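Local coordinates for protein NADPH-flavin oxidoreductase (Helicobacter pylori, PDB 2H0U) that binds FMN between its two subunits and probably acts as an NAD(P)H-dependent flavin oxidoreductase of the nitroreductase family, at residues A[42-47]-A[135-140]; A[89-94]-A[114-119]. All blocks are in the same frame, centred on the assembly; numbering follows the deposited sequence.

How the interactions relate
Interactions 1 and 2 share one patch of packing that reaches from the FMN outward into the helical part of the subunit, their centres about 13 Å apart. Interaction 1 touches the flavin directly through the 42-47 loop; interaction 2 is a step further out, with the side chain of Ile118 about 10 Å from the cofactor. The loops meet where Leu46 CD1 packs 3.7 Å from Val89 CG1. Each loop also touches the other contact's helix: Ile44 CG2 lies 3.9 Å from Ile118 CD1, and Val89 O lies 3.9 Å from Trp137 CZ3. Helices 113-125 and 131-155, which supply the partner segments, are consecutive in the chain.

Interaction 1: A[42-47]-A[135-140]; sequences SSIGLE and FDWASK. With FMN (flavin mononucleotide), chain B.
Ser43 OG and Trp137 NE1 both hydrogen-bond one carboxylate oxygen, Glu164 OE1 of the second subunit, so two side chains that touch within one chain grip a residue of the other. Glu164 belongs to the FMN pocket, and its own backbone N also bonds the cofactor. The indole reaches the loop because CG is anti to the backbone N of Trp137 (chi1 173°), which carries the ring off helix 131-155 with its six-membered part leading. There Ser43 CB packs obliquely 3.5 Å from Trp137 CZ2, while the hydroxyl sits at the ring edge, near its plane. Leu46 CD1 also lies at the indole edge, near its plane, 3.8 Å from Trp137 CH2, the two side chains crossing at about a right angle. Ile44 adds a looser touch, CD1 to Trp137 CH2 at 4.2 Å. As expected of the nitroreductase family, the flavin is bound across the dimer interface: this loop meets the dimethylbenzene end, whereas hydrogen bonds to FMN from Arg13, Lys204 and Arg206 come from the second subunit. Ser43 N lies 3.3 Å from FMN C8, and Ser42 C approaches the methyl C8M at 3.4 Å. Next to the ribityl chain, Gly45 CA is 3.6 Å from FMN O4'. Within the loop Glu47 N donates to Ser42 OG (2.9 Å, 156° at the hydrogen); Ser43 N donates to Gln141 OE1, one turn beyond Trp137 on helix 131-155.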
loop_
_atom_site.group_PDB
_atom_site.type_symbol
_atom_site.label_atom_id
_atom_site.label_comp_id
_atom_site.label_asym_id
_atom_site.label_seq_id
_atom_site.Cartn_x
_atom_site.Cartn_y
_atom_site.Cartn_z
ATOM N N SER A 42 1.099 -2.812 -9.701
ATOM C CA SER A 42 2.305 -3.198 -8.968
ATOM C C SER A 42 3.492 -2.674 -9.741
ATOM O O SER A 42 3.407 -2.487 -10.948
ATOM C CB SER A 42 2.416 -4.720 -8.841
ATOM O OG SER A 42 2.278 -5.338 -10.123
ATOM N N SER A 43 4.610 -2.483 -9.052
ATOM C CA SER A 43 5.832 -2.027 -9.706
ATOM C C SER A 43 6.241 -2.995 -10.822
ATOM O O SER A 43 6.319 -4.219 -10.596
ATOM C CB SER A 43 6.942 -1.896 -8.675
ATOM O OG SER A 43 8.064 -1.269 -9.285
ATOM N N ILE A 44 6.438 -2.443 -12.033
ATOM C CA ILE A 44 6.872 -3.172 -13.243
ATOM C C ILE A 44 5.771 -4.138 -13.695
ATOM O O ILE A 44 6.000 -5.042 -14.500
ATOM C CB ILE A 44 8.229 -3.941 -13.082
ATOM C CG1 ILE A 44 9.180 -3.223 -12.106
ATOM C CG2 ILE A 44 8.902 -4.160 -14.502
ATOM C CD1 ILE A 44 10.554 -3.916 -11.842
ATOM N N GLY A 45 4.558 -3.898 -13.209
ATOM C CA GLY A 45 3.457 -4.836 -13.378
ATOM C C GLY A 45 3.681 -6.311 -13.009
ATOM O O GLY A 45 3.066 -7.191 -13.624
ATOM N N LEU A 46 4.535 -6.595 -12.024
ATOM C CA LEU A 46 4.966 -7.985 -11.800
ATOM C C LEU A 46 3.944 -8.788 -10.998
ATOM O O LEU A 46 4.020 -10.003 -10.974
ATOM C CB LEU A 46 6.331 -8.065 -11.130
ATOM C CG LEU A 46 7.500 -7.553 -11.995
ATOM C CD1 LEU A 46 8.761 -7.521 -11.095
ATOM C CD2 LEU A 46 7.679 -8.383 -13.225
ATOM N N GLU A 47 2.969 -8.102 -10.370
ATOM C CA GLU A 47 1.933 -8.785 -9.545
ATOM C C GLU A 47 2.577 -9.828 -8.632
ATOM O O GLU A 47 2.211 -11.013 -8.690
ATOM C CB GLU A 47 0.895 -9.498 -10.445
ATOM C CG GLU A 47 0.106 -8.629 -11.370
ATOM C CD GLU A 47 -0.641 -9.470 -12.435
ATOM O OE1 GLU A 47 -1.542 -10.252 -12.062
ATOM O OE2 GLU A 47 -0.356 -9.290 -13.620
ATOM N N PHE A 135 11.930 -9.113 -0.551
ATOM C CA PHE A 135 10.615 -9.525 -0.036
ATOM C C PHE A 135 9.770 -8.313 0.408
ATOM O O PHE A 135 8.576 -8.206 0.045
ATOM C CB PHE A 135 10.740 -10.509 1.115
ATOM C CG PHE A 135 9.420 -10.807 1.716
ATOM C CD1 PHE A 135 8.533 -11.636 1.043
ATOM C CD2 PHE A 135 8.996 -10.121 2.834
ATOM C CE1 PHE A 135 7.245 -11.866 1.568
ATOM C CE2 PHE A 135 7.716 -10.351 3.364
ATOM C CZ PHE A 135 6.848 -11.220 2.717
ATOM N N ASP A 136 10.377 -7.395 1.158
ATOM C CA ASP A 136 9.602 -6.227 1.614
ATOM C C ASP A 136 9.167 -5.324 0.463
ATOM O O ASP A 136 8.132 -4.678 0.558
ATOM C CB ASP A 136 10.332 -5.422 2.675
ATOM C CG ASP A 136 10.294 -6.085 4.034
ATOM O OD1 ASP A 136 9.366 -6.884 4.308
ATOM O OD2 ASP A 136 11.201 -5.813 4.846
ATOM N N TRP A 137 9.974 -5.266 -0.601
ATOM C CA TRP A 137 9.575 -4.556 -1.828
ATOM C C TRP A 137 8.289 -5.158 -2.474
ATOM O O TRP A 137 7.333 -4.444 -2.788
ATOM C CB TRP A 137 10.723 -4.511 -2.850
ATOM C CG TRP A 137 10.291 -3.940 -4.176
ATOM C CD1 TRP A 137 9.998 -2.621 -4.464
ATOM C CD2 TRP A 137 10.093 -4.680 -5.391
ATOM N NE1 TRP A 137 9.632 -2.517 -5.796
ATOM C CE2 TRP A 137 9.699 -3.762 -6.380
ATOM C CE3 TRP A 137 10.216 -6.051 -5.732
ATOM C CZ2 TRP A 137 9.422 -4.156 -7.708
ATOM C CZ3 TRP A 137 9.942 -6.449 -7.049
ATOM C CH2 TRP A 137 9.559 -5.479 -8.031
ATOM N N ALA A 138 8.241 -6.477 -2.593
ATOM C CA ALA A 138 7.040 -7.154 -3.105
ATOM C C ALA A 138 5.884 -6.961 -2.146
ATOM O O ALA A 138 4.705 -6.842 -2.571
ATOM C CB ALA A 138 7.318 -8.650 -3.315
ATOM N N SER A 139 6.190 -7.005 -0.846
ATOM C CA SER A 139 5.158 -6.762 0.196
ATOM C C SER A 139 4.505 -5.380 0.093
ATOM O O SER A 139 3.287 -5.231 0.225
ATOM C CB SER A 139 5.796 -6.966 1.594
ATOM O OG SER A 139 4.889 -6.631 2.666
ATOM N N LYS A 140 5.302 -4.355 -0.163
ATOM C CA LYS A 140 4.732 -3.015 -0.437
ATOM C C LYS A 140 3.630 -3.053 -1.525
ATOM O O LYS A 140 2.596 -2.359 -1.405
ATOM C CB LYS A 140 5.869 -2.035 -0.843
ATOM C CG LYS A 140 6.804 -1.673 0.338
ATOM C CD LYS A 140 7.985 -0.770 -0.157
ATOM C CE LYS A 140 9.105 -0.838 0.900
ATOM N NZ LYS A 140 10.117 0.263 0.594
HETATM N N1 FMN B . 5.391 3.258 -14.234
HETATM C C2 FMN B . 6.404 4.028 -14.788
HETATM O O2 FMN B . 6.353 4.303 -15.980
HETATM N N3 FMN B . 7.475 4.446 -14.041
HETATM C C4 FMN B . 7.566 4.086 -12.720
HETATM O O4 FMN B . 8.445 4.581 -12.019
HETATM C C4A FMN B . 6.556 3.271 -12.165
HETATM N N5 FMN B . 6.629 2.897 -10.846
HETATM C C5A FMN B . 5.602 2.185 -10.247
HETATM C C6 FMN B . 5.736 1.865 -8.880
HETATM C C7 FMN B . 4.698 1.136 -8.280
HETATM C C7M FMN B . 4.644 1.121 -6.779
HETATM C C8 FMN B . 3.580 0.691 -9.013
HETATM C C8M FMN B . 2.347 0.165 -8.267
HETATM C C9 FMN B . 3.476 1.017 -10.357
HETATM C C9A FMN B . 4.502 1.751 -10.986
HETATM N N10 FMN B . 4.430 2.070 -12.349
HETATM C C10 FMN B . 5.453 2.868 -12.919
HETATM C "C1'" FMN B . 3.286 1.640 -13.219
HETATM C "C2'" FMN B . 3.222 0.117 -13.401
HETATM O "O2'" FMN B . 3.987 -0.225 -14.532
HETATM C "C3'" FMN B . 1.745 -0.244 -13.610
HETATM O "O3'" FMN B . 1.001 0.079 -12.452
HETATM C "C4'" FMN B . 1.466 -1.719 -13.879
HETATM O "O4'" FMN B . 2.053 -2.053 -15.126
HETATM C "C5'" FMN B . -0.028 -2.095 -13.896
HETATM O "O5'" FMN B . -0.646 -1.315 -14.935
HETATM P P FMN B . -1.868 -0.342 -14.577
HETATM O O1P FMN B . -1.388 0.534 -13.449
HETATM O O2P FMN B . -2.147 0.471 -15.839
HETATM O O3P FMN B . -3.077 -1.143 -14.172
#

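Interaction 2: A[89-94]-A[114-119]; sequences VTYDSD and FAQIIK
A type I beta turn from Thr90 to Ser93 lies against helix 113-125, bringing the CA atoms of Tyr91 and Lys119 to 5.2 Å. Tyr91 carries the contact. Its CG stands between the backbone N and the carbonyl carbon (chi1 84°), which lays the ring alongside the extended Lys119 side chain, both pointing the same way. Lys119 CB sits over one face in a CH-pi contact, 3.9 Å from the ring centroid of Tyr91 and 20° off the normal. Further out the lysine methylenes follow the ring, CD reaching 3.7 Å from Tyr91 CZ, before the chain bends and NZ leaves to form a salt bridge with Glu123. Asp92 CB covers the opposite face, so the ring lies between Asp92 CB and the Lys119 methylenes. At the root of the ring, Tyr91 CB packs 3.8 Å from Ile118 CG2 and also touches the helix backbone, 3.5 Å from Ala115 O. Within the turn, Thr90 O takes two bonds, from Ser93 N and from Ser93 OG (2.8 Å), the hydroxyl arriving in the carbonyl plane on a lone pair. Thr90 OG1 donates to Asp92 OD1 at 2.7 Å from the syn side, tilted out of the carboxylate plane. Ser93 OG also accepts from Val96 N, the classic serine N-cap, here starting helix 94-102 directly after the beta turn.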
loop_
_atom_site.group_PDB
_atom_site.type_symbol
_atom_site.label_atom_id
_atom_site.label_comp_id
_atom_site.label_asym_id
_atom_site.label_seq_id
_atom_site.Cartn_x
_atom_site.Cartn_y
_atom_site.Cartn_z
ATOM N N VAL A 89 12.215 -11.749 -6.239
ATOM C CA VAL A 89 11.595 -11.337 -7.510
ATOM C C VAL A 89 12.606 -10.393 -8.167
ATOM O O VAL A 89 12.540 -9.169 -7.993
ATOM C CB VAL A 89 10.228 -10.665 -7.294
ATOM C CG1 VAL A 89 9.668 -10.148 -8.602
ATOM C CG2 VAL A 89 9.222 -11.677 -6.691
ATOM N N THR A 90 13.562 -10.999 -8.858
ATOM C CA THR A 90 14.748 -10.307 -9.397
ATOM C C THR A 90 14.738 -10.413 -10.920
ATOM O O THR A 90 14.016 -11.234 -11.451
ATOM C CB THR A 90 16.075 -10.908 -8.881
ATOM O OG1 THR A 90 16.155 -12.305 -9.209
ATOM C CG2 THR A 90 16.240 -10.699 -7.373
ATOM N N TYR A 91 15.584 -9.626 -11.601
ATOM C CA TYR A 91 15.566 -9.542 -13.044
ATOM C C TYR A 91 15.811 -10.897 -13.698
ATOM O O TYR A 91 15.323 -11.148 -14.787
ATOM C CB TYR A 91 16.630 -8.557 -13.530
ATOM C CG TYR A 91 18.016 -9.145 -13.673
ATOM C CD1 TYR A 91 18.556 -9.405 -14.930
ATOM C CD2 TYR A 91 18.804 -9.422 -12.554
ATOM C CE1 TYR A 91 19.844 -9.912 -15.076
ATOM C CE2 TYR A 91 20.105 -9.957 -12.698
ATOM C CZ TYR A 91 20.607 -10.199 -13.956
ATOM O OH TYR A 91 21.889 -10.711 -14.096
ATOM N N ASP A 92 16.566 -11.754 -13.014
ATOM C CA ASP A 92 16.957 -13.057 -13.529
ATOM C C ASP A 92 16.126 -14.186 -12.937
ATOM O O ASP A 92 16.452 -15.359 -13.117
ATOM C CB ASP A 92 18.445 -13.309 -13.281
ATOM C CG ASP A 92 18.833 -13.244 -11.784
ATOM O OD1 ASP A 92 18.179 -12.520 -10.982
ATOM O OD2 ASP A 92 19.838 -13.922 -11.415
ATOM N N SER A 93 15.042 -13.849 -12.243
ATOM C CA SER A 93 14.275 -14.895 -11.581
ATOM C C SER A 93 13.313 -15.601 -12.565
ATOM O O SER A 93 12.845 -14.999 -13.546
ATOM C CB SER A 93 13.508 -14.325 -10.397
ATOM O OG SER A 93 12.477 -13.487 -10.855
ATOM N N ASP A 94 13.017 -16.865 -12.281
ATOM C CA ASP A 94 12.022 -17.604 -13.071
ATOM C C ASP A 94 10.659 -16.877 -13.090
ATOM O O ASP A 94 10.003 -16.862 -14.139
ATOM C CB ASP A 94 11.835 -19.034 -12.552
ATOM C CG ASP A 94 13.043 -19.936 -12.818
ATOM O OD1 ASP A 94 13.867 -19.635 -13.709
ATOM O OD2 ASP A 94 13.156 -20.965 -12.116
ATOM N N PHE A 114 15.911 -4.223 -21.423
ATOM C CA PHE A 114 14.840 -4.143 -20.422
ATOM C C PHE A 114 15.119 -4.929 -19.129
ATOM O O PHE A 114 14.881 -4.415 -18.030
ATOM C CB PHE A 114 13.491 -4.544 -21.040
ATOM C CG PHE A 114 12.334 -4.463 -20.082
ATOM C CD1 PHE A 114 11.816 -3.229 -19.691
ATOM C CD2 PHE A 114 11.770 -5.610 -19.558
ATOM C CE1 PHE A 114 10.738 -3.143 -18.794
ATOM C CE2 PHE A 114 10.704 -5.533 -18.662
ATOM C CZ PHE A 114 10.185 -4.288 -18.283
ATOM N N ALA A 115 15.612 -6.165 -19.263
ATOM C CA ALA A 115 16.081 -6.953 -18.116
ATOM C C ALA A 115 17.172 -6.203 -17.347
ATOM O O ALA A 115 17.201 -6.207 -16.113
ATOM C CB ALA A 115 16.633 -8.288 -18.598
ATOM N N GLN A 116 18.081 -5.574 -18.087
ATOM C CA GLN A 116 19.157 -4.807 -17.466
ATOM C C GLN A 116 18.628 -3.525 -16.771
ATOM O O GLN A 116 19.183 -3.074 -15.769
ATOM C CB GLN A 116 20.259 -4.498 -18.480
ATOM C CG GLN A 116 20.969 -5.758 -19.074
ATOM C CD GLN A 116 21.487 -6.748 -18.018
ATOM O OE1 GLN A 116 21.105 -7.918 -18.012
ATOM N NE2 GLN A 116 22.344 -6.287 -17.140
ATOM N N ILE A 117 17.556 -2.948 -17.301
ATOM C CA ILE A 117 16.905 -1.798 -16.651
ATOM C C ILE A 117 16.288 -2.223 -15.311
ATOM O O ILE A 117 16.439 -1.538 -14.315
ATOM C CB ILE A 117 15.823 -1.132 -17.560
ATOM C CG1 ILE A 117 16.488 -0.368 -18.711
ATOM C CG2 ILE A 117 14.907 -0.207 -16.722
ATOM C CD1 ILE A 117 15.508 0.140 -19.779
ATOM N N ILE A 118 15.638 -3.385 -15.300
ATOM C CA ILE A 118 15.092 -3.966 -14.083
ATOM C C ILE A 118 16.206 -4.255 -13.087
ATOM O O ILE A 118 16.092 -3.916 -11.913
ATOM C CB ILE A 118 14.299 -5.258 -14.348
ATOM C CG1 ILE A 118 13.067 -4.946 -15.221
ATOM C CG2 ILE A 118 13.876 -5.939 -12.999
ATOM C CD1 ILE A 118 12.112 -6.131 -15.412
ATOM N N LYS A 119 17.281 -4.875 -13.572
ATOM C CA LYS A 119 18.411 -5.148 -12.702
ATOM C C LYS A 119 18.940 -3.850 -12.022
ATOM O O LYS A 119 19.124 -3.806 -10.811
ATOM C CB LYS A 119 19.531 -5.821 -13.493
ATOM C CG LYS A 119 20.771 -6.087 -12.663
ATOM C CD LYS A 119 21.815 -6.694 -13.534
ATOM C CE LYS A 119 23.014 -7.226 -12.749
ATOM N NZ LYS A 119 23.850 -6.114 -12.283
#